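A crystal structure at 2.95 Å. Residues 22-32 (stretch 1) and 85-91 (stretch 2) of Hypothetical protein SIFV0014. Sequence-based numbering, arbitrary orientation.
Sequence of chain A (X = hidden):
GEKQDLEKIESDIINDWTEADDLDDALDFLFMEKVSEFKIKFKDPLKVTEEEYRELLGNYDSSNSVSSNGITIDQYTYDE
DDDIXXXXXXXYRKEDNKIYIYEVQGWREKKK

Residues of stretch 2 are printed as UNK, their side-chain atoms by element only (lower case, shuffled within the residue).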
# COMPACT_ATOMS: atom_id res chain seq x y z
N ASP A 22 6.34 6.08 -1.05
CA ASP A 22 6.45 6.78 0.22
C ASP A 22 5.67 6.04 1.30
O ASP A 22 6.11 5.96 2.44
CB ASP A 22 5.92 8.19 0.04
CG ASP A 22 6.72 9.21 0.79
OD1 ASP A 22 7.98 9.08 0.90
OD2 ASP A 22 6.07 10.19 1.25
N LEU A 23 4.52 5.51 0.92
CA LEU A 23 3.71 4.70 1.80
C LEU A 23 4.39 3.36 2.02
O LEU A 23 4.49 2.87 3.14
CB LEU A 23 2.32 4.49 1.19
CG LEU A 23 1.47 3.41 1.87
CD1 LEU A 23 1.09 3.86 3.26
CD2 LEU A 23 0.22 3.08 1.09
N ASP A 24 4.88 2.79 0.93
CA ASP A 24 5.51 1.48 0.93
C ASP A 24 6.63 1.48 1.95
O ASP A 24 6.81 0.51 2.68
CB ASP A 24 6.07 1.16 -0.46
CG ASP A 24 6.43 -0.30 -0.63
OD1 ASP A 24 5.68 -1.18 -0.13
OD2 ASP A 24 7.46 -0.59 -1.28
N ASP A 25 7.35 2.60 1.98
CA ASP A 25 8.48 2.84 2.86
C ASP A 25 8.04 2.89 4.31
O ASP A 25 8.75 2.43 5.20
CB ASP A 25 9.09 4.19 2.50
CG ASP A 25 10.58 4.14 2.45
OD1 ASP A 25 11.12 3.25 1.75
OD2 ASP A 25 11.22 5.01 3.10
N ALA A 26 6.87 3.49 4.54
CA ALA A 26 6.27 3.56 5.86
C ALA A 26 5.83 2.16 6.27
O ALA A 26 6.10 1.73 7.39
CB ALA A 26 5.08 4.51 5.86
N LEU A 27 5.17 1.45 5.36
CA LEU A 27 4.74 0.09 5.64
C LEU A 27 5.97 -0.68 6.11
O LEU A 27 5.97 -1.24 7.19
CB LEU A 27 3.94 -0.49 4.48
CG LEU A 27 2.52 0.04 4.25
CD1 LEU A 27 1.83 -0.77 3.15
CD2 LEU A 27 1.67 0.01 5.49
N ASP A 28 7.03 -0.67 5.30
CA ASP A 28 8.30 -1.30 5.70
C ASP A 28 8.52 -1.20 7.20
O ASP A 28 8.82 -2.20 7.85
CB ASP A 28 9.49 -0.62 5.00
CG ASP A 28 9.98 -1.40 3.79
OD1 ASP A 28 11.18 -1.26 3.44
OD2 ASP A 28 9.16 -2.15 3.20
N PHE A 29 8.37 0.02 7.72
CA PHE A 29 8.59 0.32 9.14
C PHE A 29 7.51 -0.35 9.97
O PHE A 29 7.80 -1.12 10.88
CB PHE A 29 8.58 1.84 9.36
CG PHE A 29 8.76 2.24 10.79
CD1 PHE A 29 9.96 1.98 11.45
CD2 PHE A 29 7.75 2.88 11.48
CE1 PHE A 29 10.13 2.35 12.78
CE2 PHE A 29 7.91 3.25 12.81
CZ PHE A 29 9.10 2.99 13.46
N LEU A 30 6.27 -0.06 9.60
CA LEU A 30 5.08 -0.48 10.31
C LEU A 30 4.87 -1.99 10.36
O LEU A 30 4.04 -2.48 11.13
CB LEU A 30 3.87 0.20 9.66
CG LEU A 30 3.36 1.56 10.17
CD1 LEU A 30 4.18 2.16 11.30
CD2 LEU A 30 3.19 2.53 9.01
N PHE A 31 5.61 -2.73 9.54
CA PHE A 31 5.48 -4.18 9.46
C PHE A 31 6.46 -4.89 10.37
O PHE A 31 6.37 -6.10 10.55
CB PHE A 31 5.65 -4.67 8.02
CG PHE A 31 4.36 -5.01 7.35
CD1 PHE A 31 4.01 -6.35 7.15
CD2 PHE A 31 3.49 -4.01 6.93
CE1 PHE A 31 2.81 -6.70 6.54
CE2 PHE A 31 2.28 -4.33 6.32
CZ PHE A 31 1.94 -5.68 6.12
N MET A 32 7.38 -4.15 10.96
CA MET A 32 8.37 -4.77 11.83
C MET A 32 7.73 -5.52 13.00
O MET A 32 6.68 -5.13 13.51
CB MET A 32 9.41 -3.77 12.29
CG MET A 32 10.36 -3.37 11.19
SD MET A 32 11.56 -2.19 11.79
CE MET A 32 10.49 -1.17 12.81
N UNK A 85 -0.84 -14.62 12.55
CA UNK A 85 -1.29 -14.02 11.32
C UNK A 85 -1.18 -12.49 11.34
O UNK A 85 -1.56 -11.86 12.32
c UNK A 85 -5.16 -16.97 11.76
c UNK A 85 -3.11 -15.60 10.46
c UNK A 85 -2.77 -14.30 11.13
s UNK A 85 -4.90 -15.69 10.52
N UNK A 86 -0.76 -11.91 10.21
CA UNK A 86 -0.62 -10.46 10.15
C UNK A 86 -1.74 -9.97 9.24
O UNK A 86 -1.80 -10.35 8.06
c UNK A 86 1.79 -7.99 10.78
c UNK A 86 0.72 -9.96 9.63
o UNK A 86 1.25 -4.38 10.51
c UNK A 86 0.88 -8.48 9.85
c UNK A 86 1.13 -5.73 10.29
c UNK A 86 0.22 -6.19 9.36
c UNK A 86 1.92 -6.62 11.01
c UNK A 86 0.10 -7.56 9.14
N UNK A 87 -2.60 -9.10 9.78
CA UNK A 87 -3.69 -8.51 9.00
C UNK A 87 -3.47 -7.06 8.61
O UNK A 87 -3.40 -6.19 9.48
c UNK A 87 -5.42 -9.91 10.28
c UNK A 87 -5.00 -8.54 9.79
c UNK A 87 -6.16 -10.66 9.22
n UNK A 87 -7.15 -12.81 8.57
c UNK A 87 -6.34 -12.11 9.60
N UNK A 88 -3.37 -6.81 7.31
CA UNK A 88 -3.23 -5.46 6.77
C UNK A 88 -4.60 -5.18 6.16
O UNK A 88 -5.19 -6.06 5.53
c UNK A 88 -2.03 -5.39 5.84
c UNK A 88 -0.81 -4.34 3.97
c UNK A 88 -1.86 -4.12 5.02
c UNK A 88 -1.50 -2.97 5.94
N UNK A 89 -5.09 -3.96 6.31
CA UNK A 89 -6.41 -3.61 5.78
C UNK A 89 -6.47 -2.23 5.13
O UNK A 89 -6.14 -1.24 5.78
o UNK A 89 -10.09 -2.40 8.35
o UNK A 89 -10.26 -4.57 7.95
c UNK A 89 -8.83 -3.29 6.52
c UNK A 89 -7.43 -3.68 6.91
c UNK A 89 -9.80 -3.43 7.69
N UNK A 90 -6.87 -2.18 3.86
CA UNK A 90 -7.02 -0.90 3.14
C UNK A 90 -8.44 -0.50 2.82
O UNK A 90 -9.16 -1.24 2.14
c UNK A 90 -6.35 -0.95 1.78
c UNK A 90 -2.10 -1.54 1.86
c UNK A 90 -2.62 -0.26 1.83
c UNK A 90 -4.86 -1.15 1.82
c UNK A 90 -4.32 -2.44 1.84
c UNK A 90 -4.00 -0.07 1.81
c UNK A 90 -2.95 -2.63 1.87
N UNK A 91 -8.80 0.75 3.21
CA UNK A 91 -10.15 1.22 2.94
C UNK A 91 -9.93 2.14 1.76
O UNK A 91 -9.11 3.04 1.84
o UNK A 91 -11.00 1.12 5.19
c UNK A 91 -10.80 2.00 4.07
c UNK A 91 -12.14 2.54 3.65

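Position 85 opens the strand with four side-chain atoms in an unbranched run: two carbons, a sulfur and a last carbon. The thioether identifies Met85. Its side chain is out of reach of stretch 1 and takes no part in the contact.

At position 86 one carbon leads to a ring of six carbons that bears a single oxygen. CA-to-CB points toward the helix, and the ring lies against that of Phe31. A hydroxylated six-carbon ring means Tyr86. The two rings form an offset stack, centroids 4.3 Å apart and planes at 18°, with Phe31 CZ 3.7 Å from Tyr86 CE1. The hydroxyl reaches the backbone of stretch 1, Tyr86 OH lying 3.4 Å from Leu30 O.

Position 87 carries four carbons in a row ending in nitrogen, and CA-to-CB points away from the helix. This is Lys87, whose amine is hydrogen-bonded elsewhere in the structure.

Position 88 has four carbons forked at the second; its CA-to-CB bond again points toward stretch 1, and the side chain touches Leu27 and Phe31. The fork after one methylene gives Leu88, in the t, p rotamer. Leu88 CD2 is 3.7 Å from Phe31 CZ, at the edge of that ring, and Leu88 CD1 is 4.0 Å from Phe31 CE2 and 4.4 Å from Leu27 CD2.

Three carbons, the third carrying two oxygens, fill position 89. The carboxylate makes it Glu89, out of reach of the helix and hydrogen-bonded elsewhere.

One carbon and a plain ring of six carbons stand at position 90, with Leu23 and Leu27 beside the ring. Without an oxygen, it is Phe90. CA-to-CB points sideways, yet the m rotamer brings the ring end nearer the helix. The leucines meet its edge: Leu27 CD1 is 4.2 Å from Phe90 CZ and Leu23 CD2 is 4.4 Å from Phe90 CE2.

Position 91 has one carbon carrying an oxygen and a carbon, so it is Thr91, beyond reach of the helix.

The rule is alternation set against a four-residue spacing. Every second strand residue, Tyr86, Leu88 and Phe90, meets a row of stretch 1 side chains four residues apart, Leu23, Leu27 and Phe31. The N-to-C directions run at 152°, nearer antiparallel than parallel, so Phe31 pairs with the start of the strand and Leu23 with its later part. The axes approach no closer than 12.3 Å, and side chains fill the gap. Phe31 covers the most ground, offering a face to Tyr86 and an edge to Leu88.

Stretch 2 85-91: MYKLEFT
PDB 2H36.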